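Local coordinates for protease (Penicillium cyclopium, PDB 5Z6O), which is a subtilisin-family serine protease related to proteinase K, probably able to cleave casein, gelatin and type IV collagen using a charge-relay catalytic triad, at residues R15-D29 with G270-G282. Numbering follows the deposited sequence.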
loop_
_atom_site.group_PDB
_atom_site.type_symbol
_atom_site.label_atom_id
_atom_site.label_comp_id
_atom_site.label_asym_id
_atom_site.label_seq_id
_atom_site.Cartn_x
_atom_site.Cartn_y
_atom_site.Cartn_z
ATOM N N ARG A 15 -8.952 9.534 -8.088
ATOM C CA ARG A 15 -8.744 8.732 -9.291
ATOM C C ARG A 15 -9.283 7.327 -9.111
ATOM O O ARG A 15 -9.826 6.751 -10.059
ATOM C CB ARG A 15 -7.255 8.665 -9.642
ATOM C CG ARG A 15 -6.964 7.971 -11.006
ATOM C CD ARG A 15 -7.586 8.775 -12.129
ATOM N NE ARG A 15 -7.588 8.072 -13.422
ATOM C CZ ARG A 15 -8.550 7.243 -13.817
ATOM N NH1 ARG A 15 -8.495 6.706 -15.033
ATOM N NH2 ARG A 15 -9.591 6.984 -13.019
ATOM N N ILE A 16 -9.078 6.731 -7.925
ATOM C CA ILE A 16 -9.403 5.302 -7.812
ATOM C C ILE A 16 -10.894 5.034 -7.676
ATOM O O ILE A 16 -11.302 3.865 -7.728
ATOM C CB ILE A 16 -8.680 4.621 -6.638
ATOM C CG1 ILE A 16 -9.147 5.230 -5.318
ATOM C CG2 ILE A 16 -7.183 4.740 -6.850
ATOM C CD1 ILE A 16 -8.855 4.397 -4.060
ATOM N N SER A 17 -11.732 6.070 -7.514
ATOM C CA SER A 17 -13.177 5.875 -7.496
ATOM C C SER A 17 -13.842 6.392 -8.756
ATOM O O SER A 17 -15.064 6.526 -8.793
ATOM C CB SER A 17 -13.838 6.502 -6.256
ATOM O OG SER A 17 -13.558 7.887 -6.105
ATOM N N SER A 18 -13.073 6.594 -9.808
ATOM C CA SER A 18 -13.581 7.182 -11.036
ATOM C C SER A 18 -13.116 6.352 -12.222
ATOM O O SER A 18 -12.007 5.820 -12.215
ATOM C CB SER A 18 -13.084 8.621 -11.191
ATOM O OG SER A 18 -13.597 9.136 -12.396
ATOM N N LYS A 19 -13.977 6.196 -13.234
ATOM C CA LYS A 19 -13.484 5.469 -14.390
ATOM C C LYS A 19 -12.627 6.348 -15.275
ATOM O O LYS A 19 -11.755 5.830 -15.970
ATOM C CB LYS A 19 -14.657 4.882 -15.195
ATOM C CG LYS A 19 -15.422 3.835 -14.420
ATOM C CD LYS A 19 -16.552 3.241 -15.242
ATOM C CE LYS A 19 -17.338 2.216 -14.441
ATOM N NZ LYS A 19 -18.406 1.587 -15.273
ATOM N N LYS A 20 -12.825 7.657 -15.228
ATOM C CA LYS A 20 -12.081 8.637 -16.011
ATOM C C LYS A 20 -11.183 9.484 -15.116
ATOM O O LYS A 20 -11.504 9.739 -13.947
ATOM C CB LYS A 20 -13.056 9.565 -16.768
ATOM C CG LYS A 20 -13.291 9.177 -18.227
ATOM C CD LYS A 20 -13.974 7.820 -18.350
ATOM C CE LYS A 20 -14.422 7.531 -19.783
ATOM N NZ LYS A 20 -13.268 7.264 -20.693
ATOM N N SER A 21 -10.060 9.941 -15.666
ATOM C CA SER A 21 -9.232 10.850 -14.875
ATOM C C SER A 21 -9.876 12.234 -14.777
ATOM O O SER A 21 -10.834 12.560 -15.476
ATOM C CB SER A 21 -7.830 10.975 -15.465
ATOM O OG SER A 21 -7.920 11.677 -16.696
ATOM N N GLY A 22 -9.321 13.054 -13.893
ATOM C CA GLY A 22 -9.785 14.408 -13.671
ATOM C C GLY A 22 -10.825 14.557 -12.578
ATOM O O GLY A 22 -11.270 15.679 -12.316
ATOM N N ALA A 23 -11.222 13.471 -11.927
ATOM C CA ALA A 23 -12.233 13.567 -10.888
ATOM C C ALA A 23 -11.696 14.340 -9.688
ATOM O O ALA A 23 -10.491 14.375 -9.430
ATOM C CB ALA A 23 -12.669 12.167 -10.456
ATOM N N THR A 24 -12.610 14.956 -8.929
ATOM C CA THR A 24 -12.169 15.724 -7.773
ATOM C C THR A 24 -12.622 15.135 -6.459
ATOM O O THR A 24 -12.093 15.539 -5.427
ATOM C CB THR A 24 -12.675 17.171 -7.839
ATOM O OG1 THR A 24 -14.090 17.155 -7.903
ATOM C CG2 THR A 24 -12.108 17.886 -9.068
ATOM N N ASP A 25 -13.603 14.237 -6.472
ATOM C CA ASP A 25 -14.178 13.692 -5.252
ATOM C C ASP A 25 -13.861 12.215 -5.108
ATOM O O ASP A 25 -13.802 11.493 -6.095
ATOM C CB ASP A 25 -15.694 13.825 -5.246
ATOM C CG ASP A 25 -16.153 15.232 -5.514
ATOM O OD1 ASP A 25 -15.389 16.178 -5.260
ATOM O OD2 ASP A 25 -17.292 15.372 -5.974
ATOM N N TYR A 26 -13.714 11.769 -3.874
ATOM C CA TYR A 26 -13.505 10.351 -3.579
ATOM C C TYR A 26 -14.802 9.756 -3.030
ATOM O O TYR A 26 -15.347 10.253 -2.041
ATOM C CB TYR A 26 -12.345 10.215 -2.591
ATOM C CG TYR A 26 -12.086 8.798 -2.108
ATOM C CD1 TYR A 26 -12.163 7.720 -2.976
ATOM C CD2 TYR A 26 -11.721 8.558 -0.784
ATOM C CE1 TYR A 26 -11.915 6.391 -2.501
ATOM C CE2 TYR A 26 -11.472 7.264 -0.321
ATOM C CZ TYR A 26 -11.564 6.200 -1.195
ATOM O OH TYR A 26 -11.347 4.906 -0.743
ATOM N N VAL A 27 -15.305 8.708 -3.677
ATOM C CA VAL A 27 -16.597 8.100 -3.343
ATOM C C VAL A 27 -16.333 6.658 -2.932
ATOM O O VAL A 27 -15.672 5.923 -3.675
ATOM C CB VAL A 27 -17.575 8.139 -4.538
ATOM C CG1 VAL A 27 -18.925 7.575 -4.111
ATOM C CG2 VAL A 27 -17.714 9.568 -5.065
ATOM N N TYR A 28 -16.862 6.255 -1.770
ATOM C CA TYR A 28 -16.543 4.934 -1.220
ATOM C C TYR A 28 -17.696 4.482 -0.329
ATOM O O TYR A 28 -18.435 5.295 0.206
ATOM C CB TYR A 28 -15.199 4.956 -0.444
ATOM C CG TYR A 28 -15.213 5.905 0.747
ATOM C CD1 TYR A 28 -14.934 7.275 0.595
ATOM C CD2 TYR A 28 -15.546 5.441 2.010
ATOM C CE1 TYR A 28 -14.978 8.148 1.696
ATOM C CE2 TYR A 28 -15.563 6.293 3.118
ATOM C CZ TYR A 28 -15.310 7.646 2.937
ATOM O OH TYR A 28 -15.316 8.424 4.050
ATOM N N ASP A 29 -17.836 3.182 -0.156
ATOM C CA ASP A 29 -18.864 2.665 0.749
ATOM C C ASP A 29 -18.499 2.915 2.209
ATOM O O ASP A 29 -17.336 2.782 2.610
ATOM C CB ASP A 29 -19.038 1.160 0.538
ATOM C CG ASP A 29 -20.167 0.622 1.339
ATOM O OD1 ASP A 29 -21.301 0.889 0.910
ATOM O OD2 ASP A 29 -19.933 0.022 2.417
ATOM N N GLY A 270 4.952 -5.546 -22.511
ATOM C CA GLY A 270 4.925 -6.656 -21.590
ATOM C C GLY A 270 4.377 -6.314 -20.219
ATOM O O GLY A 270 4.421 -7.174 -19.334
ATOM N N THR A 271 3.855 -5.092 -20.027
ATOM C CA THR A 271 3.326 -4.619 -18.740
ATOM C C THR A 271 1.828 -4.367 -18.858
ATOM O O THR A 271 1.354 -3.830 -19.870
ATOM C CB THR A 271 4.045 -3.333 -18.285
ATOM O OG1 THR A 271 5.453 -3.565 -18.269
ATOM C CG2 THR A 271 3.625 -2.911 -16.865
ATOM N N THR A 272 1.079 -4.809 -17.853
ATOM C CA THR A 272 -0.351 -4.530 -17.791
ATOM C C THR A 272 -0.623 -3.042 -17.863
ATOM O O THR A 272 0.199 -2.221 -17.466
ATOM C CB THR A 272 -0.954 -5.088 -16.498
ATOM O OG1 THR A 272 -2.361 -4.879 -16.529
ATOM C CG2 THR A 272 -0.393 -4.359 -15.278
ATOM N N THR A 273 -1.790 -2.680 -18.399
ATOM C CA THR A 273 -2.210 -1.294 -18.382
ATOM C C THR A 273 -3.386 -1.071 -17.439
ATOM O O THR A 273 -4.034 -0.032 -17.530
ATOM C CB THR A 273 -2.552 -0.828 -19.793
ATOM O OG1 THR A 273 -3.665 -1.575 -20.270
ATOM C CG2 THR A 273 -1.402 -1.120 -20.705
ATOM N N LYS A 274 -3.618 -2.000 -16.507
ATOM C CA LYS A 274 -4.726 -1.914 -15.557
ATOM C C LYS A 274 -4.408 -0.938 -14.437
ATOM O O LYS A 274 -3.283 -0.890 -13.944
ATOM C CB LYS A 274 -5.032 -3.290 -14.951
ATOM C CG LYS A 274 -5.931 -4.108 -15.909
ATOM C CD LYS A 274 -6.366 -5.435 -15.341
ATOM C CE LYS A 274 -7.502 -6.058 -16.197
ATOM N NZ LYS A 274 -8.867 -6.059 -15.531
ATOM N N LEU A 275 -5.405 -0.143 -14.084
ATOM C CA LEU A 275 -5.296 0.894 -13.056
ATOM C C LEU A 275 -6.312 0.614 -11.954
ATOM O O LEU A 275 -7.486 0.377 -12.249
ATOM C CB LEU A 275 -5.575 2.276 -13.661
ATOM C CG LEU A 275 -5.598 3.428 -12.599
ATOM C CD1 LEU A 275 -4.251 3.566 -11.887
ATOM C CD2 LEU A 275 -5.948 4.726 -13.322
ATOM N N LEU A 276 -5.880 0.718 -10.690
ATOM C CA LEU A 276 -6.751 0.493 -9.535
ATOM C C LEU A 276 -8.076 1.242 -9.659
ATOM O O LEU A 276 -8.095 2.445 -9.902
ATOM C CB LEU A 276 -6.027 0.984 -8.280
ATOM C CG LEU A 276 -6.721 0.854 -6.901
ATOM C CD1 LEU A 276 -7.058 -0.629 -6.649
ATOM C CD2 LEU A 276 -5.784 1.451 -5.827
ATOM N N TYR A 277 -9.176 0.525 -9.399
ATOM C CA TYR A 277 -10.537 1.075 -9.391
ATOM C C TYR A 277 -11.319 0.380 -8.290
ATOM O O TYR A 277 -11.267 -0.848 -8.207
ATOM C CB TYR A 277 -11.200 0.828 -10.744
ATOM C CG TYR A 277 -12.620 1.301 -10.798
ATOM C CD1 TYR A 277 -12.929 2.648 -10.615
ATOM C CD2 TYR A 277 -13.653 0.409 -11.022
ATOM C CE1 TYR A 277 -14.277 3.082 -10.652
ATOM C CE2 TYR A 277 -14.960 0.825 -11.078
ATOM C CZ TYR A 277 -15.272 2.149 -10.885
ATOM O OH TYR A 277 -16.597 2.541 -10.936
ATOM N N ASN A 278 -12.049 1.138 -7.446
ATOM C CA ASN A 278 -12.673 0.519 -6.270
ATOM C C ASN A 278 -14.049 -0.084 -6.555
ATOM O O ASN A 278 -14.642 -0.647 -5.636
ATOM C CB ASN A 278 -12.757 1.529 -5.068
ATOM C CG ASN A 278 -13.818 2.628 -5.245
ATOM O OD1 ASN A 278 -14.074 3.398 -4.305
ATOM N ND2 ASN A 278 -14.401 2.732 -6.411
ATOM N N GLY A 279 -14.560 0.007 -7.786
ATOM C CA GLY A 279 -15.784 -0.681 -8.141
ATOM C C GLY A 279 -17.062 0.015 -7.712
ATOM O O GLY A 279 -18.126 -0.616 -7.700
ATOM N N ILE A 280 -16.992 1.290 -7.356
ATOM C CA ILE A 280 -18.122 1.939 -6.692
ATOM C C ILE A 280 -19.232 2.242 -7.687
ATOM O O ILE A 280 -20.401 2.293 -7.299
ATOM C CB ILE A 280 -17.662 3.210 -5.953
ATOM C CG1 ILE A 280 -18.755 3.728 -5.017
ATOM C CG2 ILE A 280 -17.233 4.272 -6.956
ATOM C CD1 ILE A 280 -18.926 2.905 -3.740
ATOM N N ASN A 281 -18.886 2.415 -8.966
ATOM C CA ASN A 281 -19.819 2.716 -10.060
ATOM C C ASN A 281 -20.697 3.930 -9.729
ATOM O O ASN A 281 -21.930 3.860 -9.676
ATOM C CB ASN A 281 -20.649 1.477 -10.387
ATOM C CG ASN A 281 -19.804 0.357 -10.973
ATOM O OD1 ASN A 281 -19.006 0.580 -11.883
ATOM N ND2 ASN A 281 -19.972 -0.852 -10.447
ATOM N N GLY A 282 -20.023 5.060 -9.515
ATOM C CA GLY A 282 -20.653 6.255 -8.980
ATOM C C GLY A 282 -21.481 7.031 -9.981
ATOM O O GLY A 282 -22.606 7.427 -9.676
HETATM O O HOH W 1 -17.136 5.340 -10.458
HETATM O O HOH W 2 -9.510 3.957 -11.732
#
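Asn-278 N donates to Ile-16 O (2.8 Å, 146° at the hydrogen), and Tyr-277 CA adds a C-H...O contact to the same oxygen. This backbone bond joins the C-terminal tail to the chain at Ile-16. Packing is tight here, between buried residues: CG2 of Ile-16, beside its backbone N, lies 3.7 Å from Leu-276 CD2, the two side chains running alongside each other. Leu-275 CD2 sits over one face of the Arg-15 guanidinium, offset toward its rim, 3.7 Å from NH1; the other face meets the backbone of Lys-20 and Ser-21, and NE salt-bridges Asp-191. CG of Tyr-277 lies anti to its backbone N (chi1 177°), which carries the ring alongside Ser-17 and Ser-18, with Ser-18 N at its edge; its OH accepts from Asn-281 N (3.0 Å). Water 1 links that OH to Ser-17 O and Gly-282 N. A phenylalanine here is likely to leave Asn-281 N and this water without that hydroxyl, weakening the hold on the tail. The solvent side holds exposed Lys-19, extended past Tyr-277 OH, and exposed Asn-281. The Ile-280 side chain crosses that of Val-27, on strand 26-29, at about a right angle, CG1 to CG1 4.0 Å; that strand pairs antiparallel with strand 2-5, while helix 227-245 backs Leu-276 and Ile-280.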